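Local coordinates for outer membrane porin protein 32 (Delftia acidovorans, PDB 2FGQ), which forms anion-selective channels across the bacterial outer membrane, working as a homotrimeric porin, at residues K218-L223 against S240-A245; G253-Q258 against I274-V279; Y289-F294 against G323-I328. One frame throughout, in Å; residues are numbered along the deposited sequence.

Contact 1 (K218-L223 against S240-A245); sequences KLSGLL and SYMLGA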
# COMPACT_ATOMS: atom_id res chain seq x y z
N LYS A 218 -38.40 -9.65 -1.70
CA LYS A 218 -37.54 -10.82 -1.53
C LYS A 218 -37.52 -11.19 -0.05
O LYS A 218 -37.46 -10.31 0.81
CB LYS A 218 -36.13 -10.50 -2.04
CG LYS A 218 -35.10 -11.58 -1.81
CD LYS A 218 -33.77 -11.26 -2.52
CE LYS A 218 -32.83 -12.43 -2.42
NZ LYS A 218 -31.45 -12.10 -2.97
N LEU A 219 -37.60 -12.47 0.24
CA LEU A 219 -37.50 -12.99 1.59
C LEU A 219 -36.23 -13.83 1.67
O LEU A 219 -35.95 -14.61 0.77
CB LEU A 219 -38.72 -13.87 1.87
CG LEU A 219 -38.86 -14.43 3.28
CD1 LEU A 219 -39.13 -13.34 4.35
CD2 LEU A 219 -40.00 -15.48 3.22
N SER A 220 -35.51 -13.70 2.78
CA SER A 220 -34.22 -14.38 2.92
C SER A 220 -34.01 -14.79 4.38
O SER A 220 -34.38 -14.07 5.26
CB SER A 220 -33.12 -13.42 2.47
OG SER A 220 -31.91 -14.14 2.30
N GLY A 221 -33.45 -15.97 4.60
CA GLY A 221 -33.17 -16.47 5.93
C GLY A 221 -31.84 -17.24 5.99
O GLY A 221 -31.34 -17.78 4.99
N LEU A 222 -31.26 -17.28 7.19
CA LEU A 222 -29.95 -17.92 7.41
C LEU A 222 -30.02 -18.50 8.84
O LEU A 222 -30.52 -17.84 9.76
CB LEU A 222 -28.83 -16.87 7.37
CG LEU A 222 -27.93 -16.54 6.16
CD1 LEU A 222 -27.04 -15.34 6.43
CD2 LEU A 222 -27.02 -17.70 5.74
N LEU A 223 -29.51 -19.72 9.00
CA LEU A 223 -29.25 -20.34 10.30
C LEU A 223 -27.80 -20.78 10.32
O LEU A 223 -27.31 -21.31 9.33
CB LEU A 223 -30.10 -21.60 10.46
CG LEU A 223 -31.59 -21.44 10.23
CD1 LEU A 223 -32.18 -22.81 10.09
CD2 LEU A 223 -32.17 -20.69 11.42
N SER A 240 -26.78 -18.75 15.47
CA SER A 240 -27.13 -17.45 14.90
C SER A 240 -28.23 -17.62 13.88
O SER A 240 -28.21 -18.55 13.09
CB SER A 240 -25.91 -16.79 14.24
OG SER A 240 -24.83 -16.61 15.16
N TYR A 241 -29.22 -16.74 13.91
CA TYR A 241 -30.41 -16.85 13.08
C TYR A 241 -30.73 -15.49 12.47
O TYR A 241 -30.54 -14.48 13.11
CB TYR A 241 -31.62 -17.20 13.95
CG TYR A 241 -31.48 -18.39 14.88
CD1 TYR A 241 -30.81 -18.28 16.08
CD2 TYR A 241 -32.07 -19.58 14.57
CE1 TYR A 241 -30.71 -19.36 16.94
CE2 TYR A 241 -31.97 -20.69 15.44
CZ TYR A 241 -31.27 -20.56 16.62
OH TYR A 241 -31.18 -21.62 17.51
N MET A 242 -31.22 -15.47 11.23
CA MET A 242 -31.61 -14.19 10.61
C MET A 242 -32.76 -14.43 9.63
O MET A 242 -32.83 -15.49 8.99
CB MET A 242 -30.38 -13.61 9.90
CG MET A 242 -30.51 -12.53 8.90
SD MET A 242 -29.46 -13.12 7.37
CE MET A 242 -30.98 -13.39 6.50
N LEU A 243 -33.67 -13.47 9.60
CA LEU A 243 -34.76 -13.42 8.63
C LEU A 243 -34.89 -11.99 8.19
O LEU A 243 -34.91 -11.07 9.01
CB LEU A 243 -36.09 -13.86 9.26
CG LEU A 243 -37.25 -14.10 8.29
CD1 LEU A 243 -36.92 -15.12 7.23
CD2 LEU A 243 -38.46 -14.59 9.06
N GLY A 244 -34.97 -11.80 6.88
CA GLY A 244 -35.13 -10.47 6.32
C GLY A 244 -35.97 -10.43 5.08
O GLY A 244 -36.23 -11.43 4.41
N ALA A 245 -36.39 -9.21 4.76
CA ALA A 245 -37.13 -8.94 3.55
C ALA A 245 -36.67 -7.63 2.94
O ALA A 245 -36.27 -6.71 3.64
CB ALA A 245 -38.59 -8.88 3.82

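Contact 2 (G253-Q258 against I274-V279); sequences GEVKLQ and ITLGYV. With SO4 (sulfate ion), chain F.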
# COMPACT_ATOMS: atom_id res chain seq x y z
N GLY A 253 -35.77 3.23 -5.52
CA GLY A 253 -35.57 2.96 -4.11
C GLY A 253 -35.65 1.49 -3.76
O GLY A 253 -36.17 0.68 -4.50
N GLU A 254 -35.15 1.17 -2.58
CA GLU A 254 -35.23 -0.18 -2.03
C GLU A 254 -35.28 -0.06 -0.51
O GLU A 254 -34.50 0.67 0.07
CB GLU A 254 -34.02 -1.00 -2.44
CG GLU A 254 -34.04 -2.41 -1.92
CD GLU A 254 -32.70 -3.09 -2.11
OE1 GLU A 254 -31.67 -2.37 -2.16
OE2 GLU A 254 -32.69 -4.33 -2.21
N VAL A 255 -36.21 -0.77 0.12
CA VAL A 255 -36.29 -0.84 1.56
C VAL A 255 -35.91 -2.25 1.99
O VAL A 255 -36.21 -3.23 1.28
CB VAL A 255 -37.71 -0.45 2.08
CG1 VAL A 255 -38.77 -1.40 1.59
CG2 VAL A 255 -37.73 -0.36 3.56
N LYS A 256 -35.26 -2.34 3.14
CA LYS A 256 -34.79 -3.62 3.68
C LYS A 256 -35.04 -3.67 5.18
O LYS A 256 -34.84 -2.70 5.90
CB LYS A 256 -33.27 -3.81 3.47
CG LYS A 256 -32.74 -3.65 2.08
CD LYS A 256 -31.21 -3.52 2.17
CE LYS A 256 -30.61 -3.13 0.91
NZ LYS A 256 -29.13 -3.30 1.03
N LEU A 257 -35.44 -4.84 5.67
CA LEU A 257 -35.69 -5.08 7.07
C LEU A 257 -35.14 -6.45 7.44
O LEU A 257 -35.45 -7.43 6.76
CB LEU A 257 -37.20 -5.04 7.31
CG LEU A 257 -37.92 -4.64 8.57
CD1 LEU A 257 -39.18 -5.50 8.92
CD2 LEU A 257 -37.16 -4.21 9.76
N GLN A 258 -34.35 -6.52 8.50
CA GLN A 258 -33.75 -7.78 8.90
C GLN A 258 -33.75 -7.92 10.40
O GLN A 258 -33.46 -6.96 11.12
CB GLN A 258 -32.33 -7.87 8.37
CG GLN A 258 -31.74 -9.26 8.36
CD GLN A 258 -30.49 -9.32 7.46
OE1 GLN A 258 -29.35 -9.25 7.95
NE2 GLN A 258 -30.71 -9.47 6.17
N ILE A 274 -32.53 -5.69 15.14
CA ILE A 274 -33.42 -5.29 14.06
C ILE A 274 -32.74 -4.14 13.31
O ILE A 274 -32.25 -3.20 13.92
CB ILE A 274 -34.80 -4.82 14.58
CG1 ILE A 274 -35.46 -5.86 15.45
CG2 ILE A 274 -35.72 -4.50 13.40
CD1 ILE A 274 -36.64 -5.24 16.28
N THR A 275 -32.73 -4.24 11.99
CA THR A 275 -32.18 -3.22 11.13
C THR A 275 -33.13 -2.89 10.00
O THR A 275 -33.63 -3.79 9.32
CB THR A 275 -30.89 -3.73 10.51
OG1 THR A 275 -30.05 -4.25 11.54
CG2 THR A 275 -30.10 -2.58 9.86
N LEU A 276 -33.37 -1.59 9.83
CA LEU A 276 -34.10 -1.04 8.72
C LEU A 276 -33.14 -0.26 7.82
O LEU A 276 -32.34 0.54 8.30
CB LEU A 276 -35.18 -0.09 9.23
CG LEU A 276 -36.01 0.57 8.15
CD1 LEU A 276 -36.98 -0.41 7.47
CD2 LEU A 276 -36.78 1.75 8.80
N GLY A 277 -33.23 -0.47 6.53
CA GLY A 277 -32.38 0.24 5.58
C GLY A 277 -33.14 0.76 4.37
O GLY A 277 -34.13 0.21 3.96
N TYR A 278 -32.61 1.81 3.76
CA TYR A 278 -33.15 2.35 2.54
C TYR A 278 -31.98 2.69 1.63
O TYR A 278 -30.99 3.23 2.10
CB TYR A 278 -33.96 3.62 2.82
CG TYR A 278 -34.81 4.00 1.63
CD1 TYR A 278 -35.97 3.29 1.38
CD2 TYR A 278 -34.45 5.01 0.75
CE1 TYR A 278 -36.77 3.57 0.32
CE2 TYR A 278 -35.29 5.32 -0.37
CZ TYR A 278 -36.44 4.56 -0.56
OH TYR A 278 -37.32 4.77 -1.62
N VAL A 279 -32.10 2.38 0.35
CA VAL A 279 -31.15 2.76 -0.66
C VAL A 279 -31.89 3.51 -1.75
O VAL A 279 -32.91 3.04 -2.25
CB VAL A 279 -30.48 1.50 -1.25
CG1 VAL A 279 -29.49 1.86 -2.34
CG2 VAL A 279 -29.77 0.72 -0.15
S SO4 F . -28.06 -2.88 -2.43
O1 SO4 F . -28.36 -1.74 -3.31
O2 SO4 F . -29.27 -3.28 -1.70
O3 SO4 F . -27.65 -4.01 -3.27
O4 SO4 F . -26.99 -2.54 -1.49
O HOH W 1 -30.85 -6.87 12.18

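Contact 3 (Y289-F294 against G323-I328); sequences YGNLAF and GVQVGI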
# COMPACT_ATOMS: atom_id res chain seq x y z
N TYR A 289 -27.90 6.27 0.95
CA TYR A 289 -28.48 5.23 1.79
C TYR A 289 -28.55 5.63 3.23
O TYR A 289 -27.86 6.53 3.69
CB TYR A 289 -27.69 3.91 1.65
CG TYR A 289 -26.29 3.98 2.23
CD1 TYR A 289 -25.20 4.30 1.44
CD2 TYR A 289 -26.06 3.75 3.57
CE1 TYR A 289 -23.91 4.40 1.98
CE2 TYR A 289 -24.79 3.86 4.12
CZ TYR A 289 -23.70 4.13 3.32
OH TYR A 289 -22.45 4.18 3.88
N GLY A 290 -29.43 4.94 3.95
CA GLY A 290 -29.52 5.05 5.39
C GLY A 290 -29.81 3.72 6.03
O GLY A 290 -30.59 2.93 5.48
N ASN A 291 -29.15 3.47 7.15
CA ASN A 291 -29.35 2.29 7.97
C ASN A 291 -29.68 2.73 9.39
O ASN A 291 -29.05 3.67 9.91
CB ASN A 291 -28.06 1.48 8.05
CG ASN A 291 -27.59 0.98 6.73
OD1 ASN A 291 -26.36 0.91 6.48
ND2 ASN A 291 -28.50 0.52 5.91
N LEU A 292 -30.68 2.09 9.99
CA LEU A 292 -31.07 2.31 11.38
C LEU A 292 -31.10 0.96 12.04
O LEU A 292 -31.83 0.08 11.59
CB LEU A 292 -32.48 2.93 11.44
CG LEU A 292 -33.13 3.12 12.80
CD1 LEU A 292 -32.33 4.02 13.71
CD2 LEU A 292 -34.56 3.67 12.62
N ALA A 293 -30.39 0.80 13.14
CA ALA A 293 -30.34 -0.50 13.80
C ALA A 293 -30.49 -0.40 15.30
O ALA A 293 -30.12 0.58 15.95
CB ALA A 293 -29.05 -1.18 13.49
N PHE A 294 -31.04 -1.48 15.86
CA PHE A 294 -31.26 -1.60 17.29
C PHE A 294 -30.79 -2.98 17.69
O PHE A 294 -31.25 -3.96 17.13
CB PHE A 294 -32.77 -1.44 17.62
CG PHE A 294 -33.07 -1.49 19.08
CD1 PHE A 294 -32.66 -0.48 19.93
CD2 PHE A 294 -33.80 -2.58 19.62
CE1 PHE A 294 -32.95 -0.53 21.30
CE2 PHE A 294 -34.08 -2.65 20.98
CZ PHE A 294 -33.68 -1.61 21.82
N GLY A 323 -28.05 2.53 16.51
CA GLY A 323 -27.10 3.11 15.57
C GLY A 323 -27.76 3.57 14.30
O GLY A 323 -28.82 3.09 13.90
N VAL A 324 -27.12 4.54 13.67
CA VAL A 324 -27.59 5.13 12.43
C VAL A 324 -26.36 5.35 11.52
O VAL A 324 -25.29 5.76 12.00
CB VAL A 324 -28.23 6.54 12.68
CG1 VAL A 324 -28.81 7.10 11.38
CG2 VAL A 324 -29.26 6.46 13.73
N GLN A 325 -26.55 5.13 10.22
CA GLN A 325 -25.53 5.45 9.20
C GLN A 325 -26.27 6.08 8.04
O GLN A 325 -27.31 5.55 7.60
CB GLN A 325 -24.85 4.20 8.63
CG GLN A 325 -23.90 3.52 9.48
CD GLN A 325 -23.32 2.28 8.84
OE1 GLN A 325 -24.07 1.47 8.30
NE2 GLN A 325 -22.01 2.10 8.94
N VAL A 326 -25.76 7.18 7.54
CA VAL A 326 -26.31 7.80 6.34
C VAL A 326 -25.11 8.15 5.45
O VAL A 326 -24.20 8.79 5.91
CB VAL A 326 -27.10 9.07 6.68
CG1 VAL A 326 -27.53 9.82 5.44
CG2 VAL A 326 -28.35 8.73 7.52
N GLY A 327 -25.17 7.77 4.20
CA GLY A 327 -23.99 7.86 3.35
C GLY A 327 -24.27 7.82 1.86
O GLY A 327 -25.41 7.85 1.41
N ILE A 328 -23.18 7.79 1.11
CA ILE A 328 -23.19 7.72 -0.33
C ILE A 328 -22.28 6.57 -0.71
O ILE A 328 -21.20 6.38 -0.13
CB ILE A 328 -22.72 9.07 -0.96
CG1 ILE A 328 -22.71 9.00 -2.50
CG2 ILE A 328 -21.36 9.52 -0.49
CD1 ILE A 328 -22.60 10.34 -3.19

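Contact 1 (K218-L223 against S240-A245)
Met242 folds over Leu222 on the buried face of two antiparallel strands, and its sulphur SD comes within 3.4 Å of Leu222 CD1. Its CG stands anti to the backbone N (chi1 164°), and bends at the next two bonds turn the methyl group back across the neighbouring strand, where CE lies 3.7 Å from Ser220 O and almost as near to Gly221 CA. A long, unbranched, flexible side chain suits this place, because it can fit the uneven floor made by a leucine and a bare stretch of backbone. An alanine in place of Met242 would probably leave Leu222 CD1 without its sulphur neighbour and open a gap above Gly221. On the same face Ser220 is small and polar; its OG is hydrogen-bonded to Tyr104 O, while Phe115 packs on Met242, so that a loop covers this side. Two bonds join each of the pairs Ser220–Gly244 and Leu222–Met242, and the one from Gly244 N to Ser220 O is nearly straight (2.9 Å, 166° at the hydrogen).

The other face is looser. Here Leu219 and Leu243 meet only by their CD1 methyls, 4.0 Å apart, each leaning over a carbonyl of the opposite strand: Leu243 CD1 is 3.4 Å from Ser220 O. Gly221 contributes no side chain between the leucines Leu219 and Leu223. At the far end Leu223 CD2 presses obliquely on the Tyr241 ring, 3.3 Å from CD2, a tight spot on an otherwise open surface. The apolar residues here belong to a surface that probably faces lipid. Strands of a porin beta-barrel put apolar residues outside and more polar ones inside, with a loop folded into the channel, as in trimeric porins.

Contact 2 (G253-Q258 against I274-V279)
Glu254 with Val279, Lys256 with Gly277 and Gln258 with Thr275 form three antiparallel hydrogen-bonded pairs, six N-H...O bonds in all, between strands whose directions differ by 169°. They belong to a beta hairpin in the porin barrel wall. On one face Tyr278 lays its ring against the Glu254 peptide: CD1 is 3.3 Å from Glu254 O, and Glu254 N sits over a face of the ring. The phenol reaches Gly253, whose CA is 3.5 Å from Tyr278 OH; any CB there would clash with that oxygen, so glycine suits the place. Further along, Val255 CG2 touches Leu276 CD1 at 4.0 Å, and Leu257 lies beside Ile274, pointing the same way, an apolar surface that probably faces lipid.

The opposite face is mixed, with Glu254, Lys256, Gln258 and Thr275 beside Val279. Lys256 has CG anti to the carbonyl carbon (chi1 -52°) and the rest of its chain extended; NZ donates to sulfate O2 (2.7 Å) and to Leu106 O. Glu254 OE1 also lies 2.6 Å from sulfate O2. Arg329 binds this ion too, probably a crystallisation component. Thr275 OG1, hydrogen-bonded to Gln273 NE2, shares a water that donates to Gln258 O at 2.8 Å.

Contact 3 (Y289-F294 against G323-I328)
Tyr289 lays its ring across Gly327 on the facing strand, flat enough that the glycine CA stands 3.6 Å above the ring plane, displaced toward the rim, in a CH-pi contact. CG takes the crowded position between the backbone N and the carbonyl carbon (chi1 67°), which starts the ring off toward the facing strand. The ring also follows the peptide beyond, with CE1 3.4 Å from Gly327 C. Glycine suits the place: with the ring where it is, a CB at Gly327 would run into Tyr289 OH. That hydroxyl is hydrogen-bonded to Asp11 OD1 and Asn13 ND2, two bonds that probably hold the phenol end in place, while the Gly327 backbone against one ring face limits its rotation.

Next along the same face Asn291 and Gln325 bring their carboxamides together, the two side chains set at a slant to one another and the amide planes 38° apart. Gln325 OE1 accepts from Ile112 N, so the longer amide also reaches the loop that lines this side. Beneath them the backbone is firmly joined, Asn291 N bonding Gln325 O at 2.8 Å. Ala293 and Gly323 complete the face with very little bulk, Ala293 touching Ile112 and Leu305.

The other face is apolar and less closely fitted. Leu292 slants over Val324, CD1 to CG2 3.9 Å, and the same CD1 rests 3.6 Å from Gly323 O. Val326 sets CG1 3.7 Å from Tyr289 O, while Gly290 across from it adds no side chain. Compact aliphatic groups suit a surface that probably meets lipid.

Strand 286-297 is bonded on its far edge to strand 269-281, through Gly290 with Tyr278 and Leu292 with Leu276. Strand 320-331 passes on to strand 4-17, through Val324 with Tyr16 and Val326 with Val14, while Ile328 packs on Val79 of a second subunit.

In the fold
From the N terminus, contact 1 comes first and closes the hairpin of strands 218-230 and 235-249; contact 2 closes the next, and contact 3 joins the last two strands, with 28 residues between its segments, most of them loop. The three follow in series, none nesting in or crossing another. Neighbouring hairpins are joined edge to edge along the sheet: Ala245 N probably bonds Leu257 O between contacts 1 and 2, and Leu292 N probably bonds Leu276 O between contacts 2 and 3. Contacts 1 and 3 do not touch. Together they make a continuous piece of the sixteen-stranded wall, with residues from Tyr104 to Phe115 resting against all three, and its last strand meets strand 4-17 to shut the barrel.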